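Local coordinates for protein formylmethanofuran--tetrahydromethanopterin formyltransferase (Methanosarcina barkeri, PDB 1M5S) that catalyses the reversible transfer of a formyl group from formylmethanofuran to tetrahydromethanopterin, a step of methanogenesis from carbon dioxide, at residues A[11-16]-A[163-168]; A[21-26]-A[153-158]; A[45-50]-A[76-81]; A[57-62]-A[70-75]; A[252-257]-A[286-291]. All coordinates share one frame; numbering follows the deposited sequence.

Contacts 1, 2 and 4 are buried and join strands, whereas contacts 3 and 5 are only partly buried and bring a loop or a helix start against the end or flank of a strand. Contacts 1 and 2 hold the same two long strands, 12-26 and 147-170, with centres about 26 Å apart on opposite sides of the chain's centre. Neither has more than one weak cross-strand bond; contact 4, by contrast, is a hairpin with four backbone bonds. Strand 71-78 carries contact 4 and then contact 3, where bonding gives way to aliphatic-aromatic packing. Contact 5 touches contact 1 through the Ala-13 N to Phe-291 O hydrogen bond of 2.8 Å.

Contact 1: A[11-16]-A[163-168]; sequences TYAEAF and GGNFFI
Ala-13 and Ala-15 meet Asn-165 and the glycine pair 163-164 where two long antiparallel strands of this alpha/beta sandwich, 12-26 and 147-170, run side by side. The segment axes come within 5.0 Å at 161°, yet no hydrogen bond crosses between them; the side chains that meet are small, which is consistent with the close approach. Ala-15 CB rests on the peptide of the glycines, 3.8 Å from Gly-164 N. At Gly-163, whose phi is positive, a CB would collide with the carbonyl oxygen of the residue before and would crowd Phe-16 CD1, so the missing side chain is explained from two directions.

The Asn-165 side chain repays following outward. From CB the chain turns so that CG lies between the backbone N and the carbonyl carbon (chi1 75°), which brings CG to 4.0 Å from Ala-13 CB. At the branch, OD1 accepts from Gly-280 N in a neighbouring loop. The other arm, ND2, stands 3.6 Å from Ala-13 CB and donates to Gly-163 O two residues back in its own strand. With both arms bonded, the amide is held against rotation, although its neighbour across the contact is only a methyl. The Glu-14 carboxylate is bonded outside the pair of segments, OE1 to Tyr-282 N and Gly-284 N, OE2 to Gly-287 N.

Ala-13 CB also lies 3.4 Å from Asn-165 O, so it touches both the backbone and the amide of one residue. The ND2 to Gly-163 O bond itself measures 3.1 Å, with Gly-163 O only 3° out of the Asn-165 amide plane.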
# COMPACT_ATOMS: atom_id res chain seq x y z
N THR A 11 -21.22 -13.60 26.55
CA THR A 11 -21.18 -12.29 27.19
C THR A 11 -21.70 -11.25 26.20
O THR A 11 -22.36 -11.59 25.21
CB THR A 11 -19.73 -11.96 27.70
OG1 THR A 11 -19.72 -10.69 28.35
CG2 THR A 11 -18.73 -11.97 26.55
N TYR A 12 -21.57 -9.98 26.56
CA TYR A 12 -22.05 -8.89 25.70
C TYR A 12 -21.11 -7.70 25.75
O TYR A 12 -20.33 -7.53 26.70
CB TYR A 12 -23.43 -8.43 26.18
CG TYR A 12 -23.42 -7.91 27.62
CD1 TYR A 12 -23.50 -8.82 28.69
CD2 TYR A 12 -23.34 -6.54 27.88
CE1 TYR A 12 -23.48 -8.34 30.01
CE2 TYR A 12 -23.32 -6.07 29.19
CZ TYR A 12 -23.39 -6.97 30.26
OH TYR A 12 -23.36 -6.51 31.54
N ALA A 13 -21.08 -6.96 24.65
CA ALA A 13 -20.41 -5.67 24.60
C ALA A 13 -21.34 -4.58 25.13
O ALA A 13 -22.54 -4.57 24.82
CB ALA A 13 -20.00 -5.34 23.18
N GLU A 14 -20.77 -3.66 25.90
CA GLU A 14 -21.50 -2.54 26.47
C GLU A 14 -21.14 -1.26 25.72
O GLU A 14 -20.01 -0.76 25.84
CB GLU A 14 -21.15 -2.40 27.95
CG GLU A 14 -21.77 -1.20 28.65
CD GLU A 14 -22.45 -1.57 29.94
OE1 GLU A 14 -21.87 -2.35 30.72
OE2 GLU A 14 -23.58 -1.09 30.17
N ALA A 15 -22.12 -0.71 25.02
CA ALA A 15 -21.91 0.46 24.18
C ALA A 15 -22.63 1.73 24.69
O ALA A 15 -23.72 1.65 25.27
CB ALA A 15 -22.34 0.15 22.76
N PHE A 16 -22.04 2.88 24.38
CA PHE A 16 -22.53 4.19 24.81
C PHE A 16 -23.12 4.98 23.64
O PHE A 16 -22.75 4.76 22.48
CB PHE A 16 -21.38 4.99 25.43
CG PHE A 16 -20.62 4.23 26.48
CD1 PHE A 16 -19.80 3.15 26.13
CD2 PHE A 16 -20.72 4.58 27.83
CE1 PHE A 16 -19.11 2.44 27.11
CE2 PHE A 16 -20.03 3.87 28.81
CZ PHE A 16 -19.22 2.80 28.45
N GLY A 163 -18.49 2.12 21.01
CA GLY A 163 -18.02 1.16 22.00
C GLY A 163 -18.50 -0.27 21.84
O GLY A 163 -18.23 -1.09 22.72
N GLY A 164 -19.21 -0.58 20.76
CA GLY A 164 -19.39 -1.98 20.38
C GLY A 164 -18.03 -2.65 20.18
O GLY A 164 -17.07 -1.99 19.79
N ASN A 165 -17.90 -3.92 20.56
CA ASN A 165 -16.58 -4.54 20.54
C ASN A 165 -16.62 -6.05 20.69
O ASN A 165 -17.66 -6.63 21.01
CB ASN A 165 -15.70 -3.94 21.65
CG ASN A 165 -16.07 -4.43 23.04
OD1 ASN A 165 -15.62 -5.48 23.48
ND2 ASN A 165 -16.89 -3.66 23.74
N PHE A 166 -15.50 -6.69 20.36
CA PHE A 166 -15.23 -8.06 20.79
C PHE A 166 -13.73 -8.26 21.02
O PHE A 166 -12.91 -7.45 20.57
CB PHE A 166 -15.78 -9.07 19.78
CG PHE A 166 -15.17 -8.95 18.40
CD1 PHE A 166 -14.03 -9.68 18.07
CD2 PHE A 166 -15.75 -8.12 17.44
CE1 PHE A 166 -13.47 -9.58 16.79
CE2 PHE A 166 -15.19 -8.01 16.17
CZ PHE A 166 -14.04 -8.74 15.85
N PHE A 167 -13.40 -9.23 21.87
CA PHE A 167 -12.01 -9.55 22.21
C PHE A 167 -11.57 -10.79 21.43
O PHE A 167 -12.38 -11.68 21.16
CB PHE A 167 -11.89 -9.83 23.71
CG PHE A 167 -11.91 -8.60 24.58
CD1 PHE A 167 -12.73 -7.52 24.28
CD2 PHE A 167 -11.12 -8.54 25.72
CE1 PHE A 167 -12.76 -6.40 25.11
CE2 PHE A 167 -11.15 -7.42 26.55
CZ PHE A 167 -11.97 -6.36 26.25
N ILE A 168 -10.30 -10.84 21.07
CA ILE A 168 -9.72 -11.99 20.37
C ILE A 168 -8.54 -12.49 21.19
O ILE A 168 -7.55 -11.78 21.37
CB ILE A 168 -9.18 -11.62 18.96
CG1 ILE A 168 -10.28 -10.99 18.10
CG2 ILE A 168 -8.67 -12.88 18.24
CD1 ILE A 168 -9.73 -10.32 16.86

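Contact 2: A[21-26]-A[153-158]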
# COMPACT_ATOMS: atom_id res chain seq x y z
N ALA A 21 -21.02 12.30 12.84
CA ALA A 21 -21.13 12.94 11.53
C ALA A 21 -20.48 12.06 10.45
O ALA A 21 -19.41 11.52 10.67
CB ALA A 21 -20.46 14.31 11.56
N ARG A 22 -21.21 11.81 9.37
CA ARG A 22 -20.74 11.08 8.19
C ARG A 22 -20.37 12.07 7.09
O ARG A 22 -21.14 13.00 6.78
CB ARG A 22 -21.86 10.15 7.70
CG ARG A 22 -21.36 8.94 6.92
CD ARG A 22 -22.43 8.41 5.96
NE ARG A 22 -22.22 7.01 5.56
CZ ARG A 22 -22.78 6.47 4.46
NH1 ARG A 22 -23.58 7.21 3.67
NH2 ARG A 22 -22.60 5.21 4.07
N VAL A 23 -19.16 11.91 6.56
CA VAL A 23 -18.62 12.76 5.48
C VAL A 23 -18.09 11.88 4.34
O VAL A 23 -17.36 10.92 4.58
CB VAL A 23 -17.44 13.65 5.97
CG1 VAL A 23 -17.04 14.62 4.89
CG2 VAL A 23 -17.83 14.39 7.23
N LEU A 24 -18.41 12.25 3.10
CA LEU A 24 -17.81 11.62 1.92
C LEU A 24 -16.70 12.50 1.36
O LEU A 24 -16.93 13.66 1.02
CB LEU A 24 -18.88 11.41 0.84
CG LEU A 24 -18.42 10.91 -0.53
CD1 LEU A 24 -17.78 9.54 -0.41
CD2 LEU A 24 -19.60 10.85 -1.46
N ILE A 25 -15.48 11.98 1.37
CA ILE A 25 -14.36 12.65 0.71
C ILE A 25 -14.09 11.97 -0.63
O ILE A 25 -13.83 10.77 -0.67
CB ILE A 25 -13.07 12.61 1.57
CG1 ILE A 25 -13.34 13.18 2.97
CG2 ILE A 25 -11.96 13.43 0.91
CD1 ILE A 25 -12.30 12.80 3.99
N THR A 26 -14.29 12.70 -1.73
CA THR A 26 -13.87 12.21 -3.04
C THR A 26 -12.55 12.84 -3.44
O THR A 26 -12.09 13.80 -2.81
CB THR A 26 -14.90 12.49 -4.15
OG1 THR A 26 -14.92 13.89 -4.44
CG2 THR A 26 -16.31 12.03 -3.73
N GLU A 153 -22.87 22.16 1.22
CA GLU A 153 -23.21 23.14 2.25
C GLU A 153 -23.16 22.54 3.65
O GLU A 153 -22.54 23.10 4.56
CB GLU A 153 -24.59 23.72 1.98
CG GLU A 153 -25.04 24.70 3.05
CD GLU A 153 -26.40 25.29 2.77
OE1 GLU A 153 -27.33 24.52 2.46
OE2 GLU A 153 -26.52 26.53 2.87
N ASN A 154 -23.78 21.37 3.80
CA ASN A 154 -24.01 20.77 5.11
C ASN A 154 -23.34 19.41 5.25
O ASN A 154 -23.17 18.68 4.28
CB ASN A 154 -25.51 20.61 5.36
CG ASN A 154 -26.19 21.90 5.75
OD1 ASN A 154 -25.62 22.73 6.47
ND2 ASN A 154 -27.43 22.07 5.31
N ILE A 155 -23.02 19.06 6.49
CA ILE A 155 -22.72 17.68 6.85
C ILE A 155 -23.67 17.21 7.97
O ILE A 155 -23.72 17.81 9.05
CB ILE A 155 -21.26 17.53 7.31
CG1 ILE A 155 -20.34 17.62 6.10
CG2 ILE A 155 -21.05 16.20 8.02
CD1 ILE A 155 -19.08 18.36 6.37
N GLY A 156 -24.42 16.15 7.69
CA GLY A 156 -25.37 15.61 8.64
C GLY A 156 -24.73 14.85 9.79
O GLY A 156 -23.62 14.31 9.67
N ALA A 157 -25.47 14.78 10.89
CA ALA A 157 -25.03 14.07 12.09
C ALA A 157 -26.25 13.44 12.77
O ALA A 157 -27.38 13.86 12.53
CB ALA A 157 -24.32 15.03 13.05
N ILE A 158 -26.02 12.34 13.49
CA ILE A 158 -27.09 11.67 14.23
C ILE A 158 -26.61 11.22 15.60
O ILE A 158 -25.46 11.48 15.99
CB ILE A 158 -27.65 10.43 13.46
CG1 ILE A 158 -26.51 9.54 12.97
CG2 ILE A 158 -28.53 10.87 12.30
CD1 ILE A 158 -26.31 8.29 13.78
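Ala-21 and Ala-157 face each other as an antiparallel non-hydrogen-bonded pair, their CA atoms 4.1 Å apart, where strands 12-26 and 147-170 meet in a pairing that soon splays. The evidence is the axis angle of 148° and a CA separation of 6.5 Å between Val-23 and Ile-155. Strand 103-106 pairs with both strands (Phe-105 with Leu-24, Ala-103 with Thr-26), consistent with the splay.

Polar links between the backbones are correspondingly thin. Arg-22 N donates weakly to Gly-156 O at 3.5 Å, and the same oxygen takes a CH...O contact from Ala-21 CA at 3.4 Å.

Most of the remaining closeness is apolar. Ile-155 puts CG2 anti to its backbone N (chi1 of the CG1 branch -73°), where this methyl meets three residues in a row. Ile-155 CG2 is 4.1 Å from Ala-21 CB and 3.8 Å from Val-23 CG2, and makes a methyl-to-carbonyl contact of 3.4 Å with Arg-22 O. The Val-23 and Ile-155 side chains cross obliquely, whereas Ala-21 CB and Ala-157 CB stand 4.2 Å apart. Helix 81-95 packs on the face that carries Ala-21 and Ala-157: Leu-84 touches both, Leu-88 touches Ala-21, and Ile-92 meets Ile-155.

Charge is led away from the junction. The Arg-22 guanidinium forms a salt bridge with Glu-57, donates to Gly-107 O and makes a cation-pi contact with Tyr-73.

The chemistry implies that the strands are held together here more by methyl contacts beneath a helix than by a hydrogen-bonded register, while the one charged side chain spends its polar end elsewhere.

Contact 3: A[45-50]-A[76-81]; sequences TSVIMC and ICTFKY
Val-47 reaches from the loop between helix 30-41 and strand 53-60 to the end of strand 71-78, and its two methyls do different work there. CG1 is anti to the carbonyl carbon (chi1 -75°), which directs it to the backbone of the strand: it lies 3.5 Å from Cys-77 O and 3.9 Å from Thr-78 CA. CG2 takes the crowded position between the backbone N and the carbonyl carbon and is thereby set over one face of the Phe-79 ring.

This is a CH-pi contact, with CG2 4.1 Å from the ring centroid and 25° off the normal. CG2 is displaced toward the rim, with Phe-79 CE2 the nearest ring carbon, 3.7 Å from Val-47 CG2. Ile-48 adds a looser touch, its CD1 standing near the ring plane at the edge, 4.3 Å from Phe-79 CE2. An alanine at Val-47, lacking both methyls, would probably open a gap over that ring face and beside Cys-77 O, leaving Phe-79 less firmly placed.

The loop keeps its shape by other means: Ser-46 O accepts from both Met-49 N and Cys-50 N, and Val-47 N donates to Glu-53. Ile-18 of strand 12-26 touches both Val-47 and Phe-79.

No hydrogen bond spans the two segments, so the loop is held to the strand end by dispersion and CH-pi packing, with the exposed Phe-79 ring resting on the valine beside solvent.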
# COMPACT_ATOMS: atom_id res chain seq x y z
N THR A 45 -8.76 8.18 18.41
CA THR A 45 -9.06 6.80 18.79
C THR A 45 -10.14 6.71 19.87
O THR A 45 -10.94 5.77 19.87
CB THR A 45 -7.78 6.05 19.27
OG1 THR A 45 -7.25 6.67 20.45
CG2 THR A 45 -6.71 6.04 18.18
N SER A 46 -10.27 7.76 20.68
CA SER A 46 -11.14 7.76 21.86
C SER A 46 -11.39 9.19 22.37
O SER A 46 -10.44 9.89 22.72
CB SER A 46 -10.49 6.92 22.98
OG SER A 46 -11.32 6.85 24.14
N VAL A 47 -12.66 9.59 22.44
CA VAL A 47 -13.05 10.95 22.86
C VAL A 47 -12.73 11.22 24.33
O VAL A 47 -12.93 12.32 24.84
CB VAL A 47 -14.57 11.23 22.65
CG1 VAL A 47 -14.89 11.43 21.19
CG2 VAL A 47 -15.40 10.08 23.21
N ILE A 48 -12.21 10.20 24.99
CA ILE A 48 -11.94 10.26 26.41
C ILE A 48 -10.52 10.84 26.66
O ILE A 48 -10.11 11.02 27.81
CB ILE A 48 -12.17 8.85 27.04
CG1 ILE A 48 -13.33 8.91 28.03
CG2 ILE A 48 -10.89 8.31 27.68
CD1 ILE A 48 -14.58 8.18 27.57
N MET A 49 -9.86 11.24 25.57
CA MET A 49 -8.55 11.92 25.62
C MET A 49 -8.03 12.41 24.26
O MET A 49 -6.94 12.99 24.16
CB MET A 49 -7.51 11.02 26.27
CG MET A 49 -7.12 11.41 27.68
SD MET A 49 -5.46 10.84 28.09
CE MET A 49 -4.52 12.40 27.89
N CYS A 50 -8.75 12.06 23.19
CA CYS A 50 -8.49 12.57 21.85
C CYS A 50 -9.55 13.62 21.51
O CYS A 50 -10.65 13.58 22.07
CB CYS A 50 -8.55 11.44 20.82
SG CYS A 50 -7.11 10.33 20.80
N ILE A 76 -16.94 11.03 12.00
CA ILE A 76 -16.30 11.75 13.08
C ILE A 76 -17.32 11.84 14.21
O ILE A 76 -18.50 12.09 13.97
CB ILE A 76 -15.87 13.16 12.63
CG1 ILE A 76 -14.81 13.04 11.52
CG2 ILE A 76 -15.29 13.94 13.80
CD1 ILE A 76 -14.64 14.28 10.65
N CYS A 77 -16.89 11.41 15.39
CA CYS A 77 -17.79 11.15 16.51
C CYS A 77 -17.38 11.98 17.72
O CYS A 77 -16.18 12.16 17.99
CB CYS A 77 -17.74 9.67 16.91
SG CYS A 77 -18.02 8.47 15.57
N THR A 78 -18.36 12.37 18.51
CA THR A 78 -18.09 13.14 19.71
C THR A 78 -19.34 13.16 20.62
O THR A 78 -20.45 12.84 20.16
CB THR A 78 -17.64 14.57 19.31
OG1 THR A 78 -16.76 15.11 20.30
CG2 THR A 78 -18.83 15.47 19.13
N PHE A 79 -19.14 13.37 21.91
CA PHE A 79 -20.25 13.29 22.86
C PHE A 79 -21.31 14.37 22.66
O PHE A 79 -22.49 14.06 22.50
CB PHE A 79 -19.75 13.30 24.30
CG PHE A 79 -19.32 11.94 24.80
CD1 PHE A 79 -20.00 10.80 24.38
CD2 PHE A 79 -18.20 11.80 25.62
CE1 PHE A 79 -19.57 9.53 24.78
CE2 PHE A 79 -17.77 10.54 26.02
CZ PHE A 79 -18.45 9.40 25.60
N LYS A 80 -20.87 15.62 22.55
CA LYS A 80 -21.79 16.74 22.36
C LYS A 80 -21.79 17.26 20.91
O LYS A 80 -20.74 17.39 20.30
CB LYS A 80 -21.44 17.87 23.32
CG LYS A 80 -22.14 17.77 24.67
CD LYS A 80 -21.16 17.61 25.82
CE LYS A 80 -21.90 17.40 27.13
NZ LYS A 80 -22.90 16.30 27.02
N TYR A 81 -22.98 17.63 20.41
CA TYR A 81 -23.14 18.19 19.06
C TYR A 81 -22.31 19.45 18.79
O TYR A 81 -21.99 19.75 17.64
CB TYR A 81 -24.61 18.52 18.80
CG TYR A 81 -25.43 17.42 18.16
CD1 TYR A 81 -24.86 16.50 17.28
CD2 TYR A 81 -26.80 17.33 18.41
CE1 TYR A 81 -25.65 15.52 16.65
CE2 TYR A 81 -27.59 16.36 17.80
CZ TYR A 81 -27.01 15.46 16.92
OH TYR A 81 -27.81 14.51 16.31

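Contact 4: A[57-62]-A[70-75]; sequences ERLASP and PGVYVQ
Pro-70 and Pro-62 meet where a beta hairpin begins to pair, Pro-62 CG lying 3.9 Å from Pro-70 N. Gly-71 follows in a hydrogen-bonded antiparallel pair with Ala-60: Ala-60 N donates to Gly-71 O at 2.7 Å, and Gly-71 N returns a bond to Ala-60 O. A side chain at Gly-71 would come up against Ala-60 CB on the same face.

Val-72 lies opposite Leu-59, and their side chains only brush at 4.4 Å, CG2 to CD1. Tyr-73 donates its N-H to Arg-58 O and its O accepts from Glu-57 N, while its side chain runs beside that of Arg-58, pointing the same way. CE2 of the ring sits over one guanidinium face, 3.3 Å from Arg-58 NH2, with the two planes 39° apart. Ala-60 CB approaches the same CE2 at 3.6 Å. The arginine's charge is taken by Glu-64.

Past Val-74, Gln-75 keeps its chain extended (chi2 -179°) and NE2 donates to Glu-57 OE1 at 2.9 Å, meeting it from above the carboxylate plane. Glu-57 OE2 also accepts from Gly-192 N.

Strand 71-78 lies between strands 53-60 and 12-26, bonding to the latter at Ile-25 and Val-23. Helix 30-41 packs on Val-72 and Val-74, whereas Glu-189 of a third subunit reaches Ser-61 and Pro-62 at the hairpin's end.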
# COMPACT_ATOMS: atom_id res chain seq x y z
N GLU A 57 -15.10 4.47 7.31
CA GLU A 57 -16.26 3.58 7.36
C GLU A 57 -16.14 2.55 6.24
O GLU A 57 -16.26 1.34 6.47
CB GLU A 57 -17.54 4.41 7.21
CG GLU A 57 -18.83 3.61 7.18
CD GLU A 57 -20.03 4.43 6.80
OE1 GLU A 57 -20.18 5.54 7.34
OE2 GLU A 57 -20.82 3.97 5.95
N ARG A 58 -15.92 3.05 5.04
CA ARG A 58 -15.76 2.21 3.84
C ARG A 58 -15.46 3.08 2.62
O ARG A 58 -15.73 4.29 2.62
CB ARG A 58 -17.06 1.43 3.58
CG ARG A 58 -18.24 2.34 3.21
CD ARG A 58 -19.11 1.76 2.09
NE ARG A 58 -20.36 2.51 1.89
CZ ARG A 58 -20.82 2.87 0.68
NH1 ARG A 58 -20.16 2.56 -0.44
NH2 ARG A 58 -21.96 3.56 0.49
N LEU A 59 -14.81 2.48 1.64
CA LEU A 59 -14.52 3.14 0.38
C LEU A 59 -15.79 3.39 -0.41
O LEU A 59 -16.72 2.58 -0.37
CB LEU A 59 -13.57 2.26 -0.44
CG LEU A 59 -12.06 2.34 -0.22
CD1 LEU A 59 -11.73 2.71 1.20
CD2 LEU A 59 -11.44 1.00 -0.59
N ALA A 60 -15.83 4.51 -1.12
CA ALA A 60 -16.94 4.84 -2.00
C ALA A 60 -16.57 4.59 -3.46
O ALA A 60 -15.54 5.08 -3.93
CB ALA A 60 -17.34 6.28 -1.82
N SER A 61 -17.41 3.84 -4.15
CA SER A 61 -17.25 3.57 -5.58
C SER A 61 -17.50 4.83 -6.39
O SER A 61 -18.36 5.63 -6.04
CB SER A 61 -18.23 2.47 -6.01
OG SER A 61 -18.20 2.28 -7.42
N PRO A 62 -16.80 4.99 -7.53
CA PRO A 62 -17.11 6.07 -8.47
C PRO A 62 -18.56 6.02 -8.97
O PRO A 62 -19.12 7.03 -9.40
CB PRO A 62 -16.11 5.84 -9.61
CG PRO A 62 -15.00 5.09 -8.98
CD PRO A 62 -15.66 4.19 -7.99
N PRO A 70 -13.78 8.41 -7.24
CA PRO A 70 -13.56 7.55 -6.07
C PRO A 70 -13.62 8.35 -4.76
O PRO A 70 -13.21 9.51 -4.72
CB PRO A 70 -12.16 7.00 -6.32
CG PRO A 70 -11.50 8.15 -7.06
CD PRO A 70 -12.57 8.50 -8.06
N GLY A 71 -14.16 7.75 -3.70
CA GLY A 71 -14.20 8.44 -2.42
C GLY A 71 -14.09 7.54 -1.20
O GLY A 71 -13.87 6.34 -1.31
N VAL A 72 -14.11 8.16 -0.02
CA VAL A 72 -14.05 7.46 1.26
C VAL A 72 -15.06 8.10 2.21
O VAL A 72 -15.06 9.32 2.38
CB VAL A 72 -12.64 7.55 1.92
CG1 VAL A 72 -12.62 6.73 3.20
CG2 VAL A 72 -11.56 7.06 0.97
N TYR A 73 -15.95 7.29 2.76
CA TYR A 73 -16.83 7.72 3.85
C TYR A 73 -16.09 7.66 5.17
O TYR A 73 -15.44 6.66 5.48
CB TYR A 73 -18.07 6.84 3.94
CG TYR A 73 -19.04 7.01 2.79
CD1 TYR A 73 -19.95 8.06 2.77
CD2 TYR A 73 -19.06 6.09 1.74
CE1 TYR A 73 -20.87 8.18 1.74
CE2 TYR A 73 -19.97 6.20 0.70
CZ TYR A 73 -20.88 7.25 0.71
OH TYR A 73 -21.80 7.34 -0.31
N VAL A 74 -16.11 8.77 5.90
CA VAL A 74 -15.57 8.80 7.25
C VAL A 74 -16.67 9.16 8.25
O VAL A 74 -17.75 9.61 7.86
CB VAL A 74 -14.38 9.79 7.39
CG1 VAL A 74 -13.21 9.32 6.54
CG2 VAL A 74 -14.81 11.19 6.99
N GLN A 75 -16.48 8.74 9.49
CA GLN A 75 -17.35 9.13 10.58
C GLN A 75 -16.49 9.84 11.61
O GLN A 75 -15.36 9.44 11.86
CB GLN A 75 -18.01 7.91 11.22
CG GLN A 75 -19.08 7.26 10.36
CD GLN A 75 -19.74 6.06 11.02
OE1 GLN A 75 -19.62 5.87 12.23
NE2 GLN A 75 -20.46 5.27 10.23

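Contact 5: A[252-257]-A[286-291]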
# COMPACT_ATOMS: atom_id res chain seq x y z
N LEU A 252 -23.72 3.86 13.16
CA LEU A 252 -24.91 4.70 13.04
C LEU A 252 -26.11 4.14 13.80
O LEU A 252 -26.84 4.88 14.47
CB LEU A 252 -25.26 4.88 11.57
CG LEU A 252 -24.17 5.59 10.76
CD1 LEU A 252 -24.53 5.61 9.28
CD2 LEU A 252 -23.98 7.01 11.29
N ASP A 253 -26.32 2.83 13.69
CA ASP A 253 -27.41 2.17 14.41
C ASP A 253 -26.94 0.87 15.08
O ASP A 253 -25.76 0.54 15.04
CB ASP A 253 -28.58 1.89 13.45
CG ASP A 253 -28.17 1.13 12.19
OD1 ASP A 253 -27.25 0.30 12.26
OD2 ASP A 253 -28.81 1.31 11.13
N GLU A 254 -27.87 0.16 15.71
CA GLU A 254 -27.55 -1.10 16.38
C GLU A 254 -27.32 -2.23 15.39
O GLU A 254 -26.44 -3.07 15.60
CB GLU A 254 -28.67 -1.49 17.34
CG GLU A 254 -28.51 -0.90 18.74
CD GLU A 254 -29.59 -1.37 19.70
OE1 GLU A 254 -29.75 -2.60 19.89
OE2 GLU A 254 -30.27 -0.49 20.28
N GLU A 255 -28.09 -2.22 14.31
CA GLU A 255 -28.01 -3.26 13.28
C GLU A 255 -26.64 -3.29 12.60
O GLU A 255 -26.13 -4.36 12.27
CB GLU A 255 -29.10 -3.04 12.22
CG GLU A 255 -30.52 -3.03 12.79
CD GLU A 255 -31.05 -1.61 13.05
OE1 GLU A 255 -30.68 -1.01 14.09
OE2 GLU A 255 -31.85 -1.12 12.23
N SER A 256 -26.04 -2.11 12.44
CA SER A 256 -24.76 -1.97 11.76
C SER A 256 -23.63 -2.42 12.66
O SER A 256 -22.70 -3.08 12.20
CB SER A 256 -24.54 -0.52 11.33
OG SER A 256 -25.47 -0.14 10.34
N ILE A 257 -23.72 -2.08 13.94
CA ILE A 257 -22.76 -2.55 14.92
C ILE A 257 -22.78 -4.08 14.99
O ILE A 257 -21.74 -4.72 15.00
CB ILE A 257 -23.07 -2.00 16.32
CG1 ILE A 257 -23.17 -0.48 16.27
CG2 ILE A 257 -22.00 -2.46 17.30
CD1 ILE A 257 -21.96 0.24 16.78
N LEU A 286 -23.12 1.15 32.87
CA LEU A 286 -22.46 2.31 32.29
C LEU A 286 -23.00 2.75 30.93
O LEU A 286 -22.93 3.93 30.58
CB LEU A 286 -20.95 2.07 32.19
CG LEU A 286 -20.05 2.77 33.21
CD1 LEU A 286 -19.63 1.78 34.28
CD2 LEU A 286 -18.83 3.35 32.51
N GLY A 287 -23.51 1.80 30.15
CA GLY A 287 -23.96 2.12 28.80
C GLY A 287 -25.30 1.52 28.46
O GLY A 287 -25.60 0.39 28.86
N LYS A 288 -26.07 2.22 27.64
CA LYS A 288 -27.44 1.83 27.31
C LYS A 288 -27.54 0.57 26.44
O LYS A 288 -28.49 -0.21 26.57
CB LYS A 288 -28.16 3.00 26.61
CG LYS A 288 -29.61 2.69 26.23
CD LYS A 288 -29.97 3.25 24.86
CE LYS A 288 -31.16 2.51 24.25
NZ LYS A 288 -30.87 1.07 23.98
N TYR A 289 -26.56 0.38 25.56
CA TYR A 289 -26.65 -0.62 24.50
C TYR A 289 -25.94 -1.93 24.87
O TYR A 289 -24.80 -1.92 25.35
CB TYR A 289 -26.08 -0.05 23.20
CG TYR A 289 -26.77 1.21 22.71
CD1 TYR A 289 -26.24 2.47 23.00
CD2 TYR A 289 -27.96 1.15 21.98
CE1 TYR A 289 -26.88 3.64 22.57
CE2 TYR A 289 -28.61 2.31 21.54
CZ TYR A 289 -28.06 3.55 21.84
OH TYR A 289 -28.69 4.70 21.41
N GLN A 290 -26.66 -3.04 24.73
CA GLN A 290 -26.10 -4.36 24.99
C GLN A 290 -26.12 -5.21 23.73
O GLN A 290 -27.17 -5.43 23.12
CB GLN A 290 -26.85 -5.06 26.14
CG GLN A 290 -28.22 -5.66 25.78
CD GLN A 290 -28.37 -7.12 26.22
OE1 GLN A 290 -27.78 -7.55 27.22
NE2 GLN A 290 -29.18 -7.88 25.48
N PHE A 291 -24.92 -5.58 23.29
CA PHE A 291 -24.76 -6.42 22.11
C PHE A 291 -24.26 -7.79 22.55
O PHE A 291 -23.10 -7.93 22.96
CB PHE A 291 -23.78 -5.77 21.14
CG PHE A 291 -24.22 -4.42 20.65
CD1 PHE A 291 -23.71 -3.26 21.21
CD2 PHE A 291 -25.16 -4.32 19.63
CE1 PHE A 291 -24.12 -2.01 20.77
CE2 PHE A 291 -25.59 -3.07 19.18
CZ PHE A 291 -25.06 -1.91 19.75
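Ile-257 lays its CG2 over the centre of the Phe-291 ring, 3.9 Å above the plane and only 11° off the normal. The methyl is put there by its position anti to the backbone N, and the two side chains cross at about a right angle. Glu-254, one turn earlier in the helix, meets the same ring obliquely, its CG 3.7 Å from Phe-291 CE2.

Beyond CG the Glu-254 chain runs on extended (chi2 -176°) to the next aromatic ring. There OE2 lies at the edge of Tyr-289, in the ring plane and 3.3 Å from CD2, with the carboxylate turned 73° from the ring. An anionic oxygen beside ring hydrogens is probably favourable electrostatically. Lys-288 folds its CD over one face of that tyrosine, and its NZ stops 4.1 Å from Glu-254 OE2, beyond salt-bridge distance. A leucine in place of Glu-254 has no carboxylate, and would probably leave Lys-288 without its nearby negative charge and the Tyr-289 edge without its polar neighbour.

The contact sets the start of helix 254-268 against edge strand 289-292, which pairs with strand 12-26 through Ala-13 and Ala-15. Lys-288 and Tyr-289 both face Ala-15, the arrangement of a classic beta bulge. Ile-161 of strand 147-170 touches Glu-254, Ile-257 and Tyr-289.

Asp-253 occupies the N-cap of the helix. Its OD1 accepts from Ser-256 N at 2.7 Å, nearly in line with the C-O bond, and also from Ser-256 OG, which approaches on the syn side but tilted out of the carboxylate plane, at 2.7 Å from OD1.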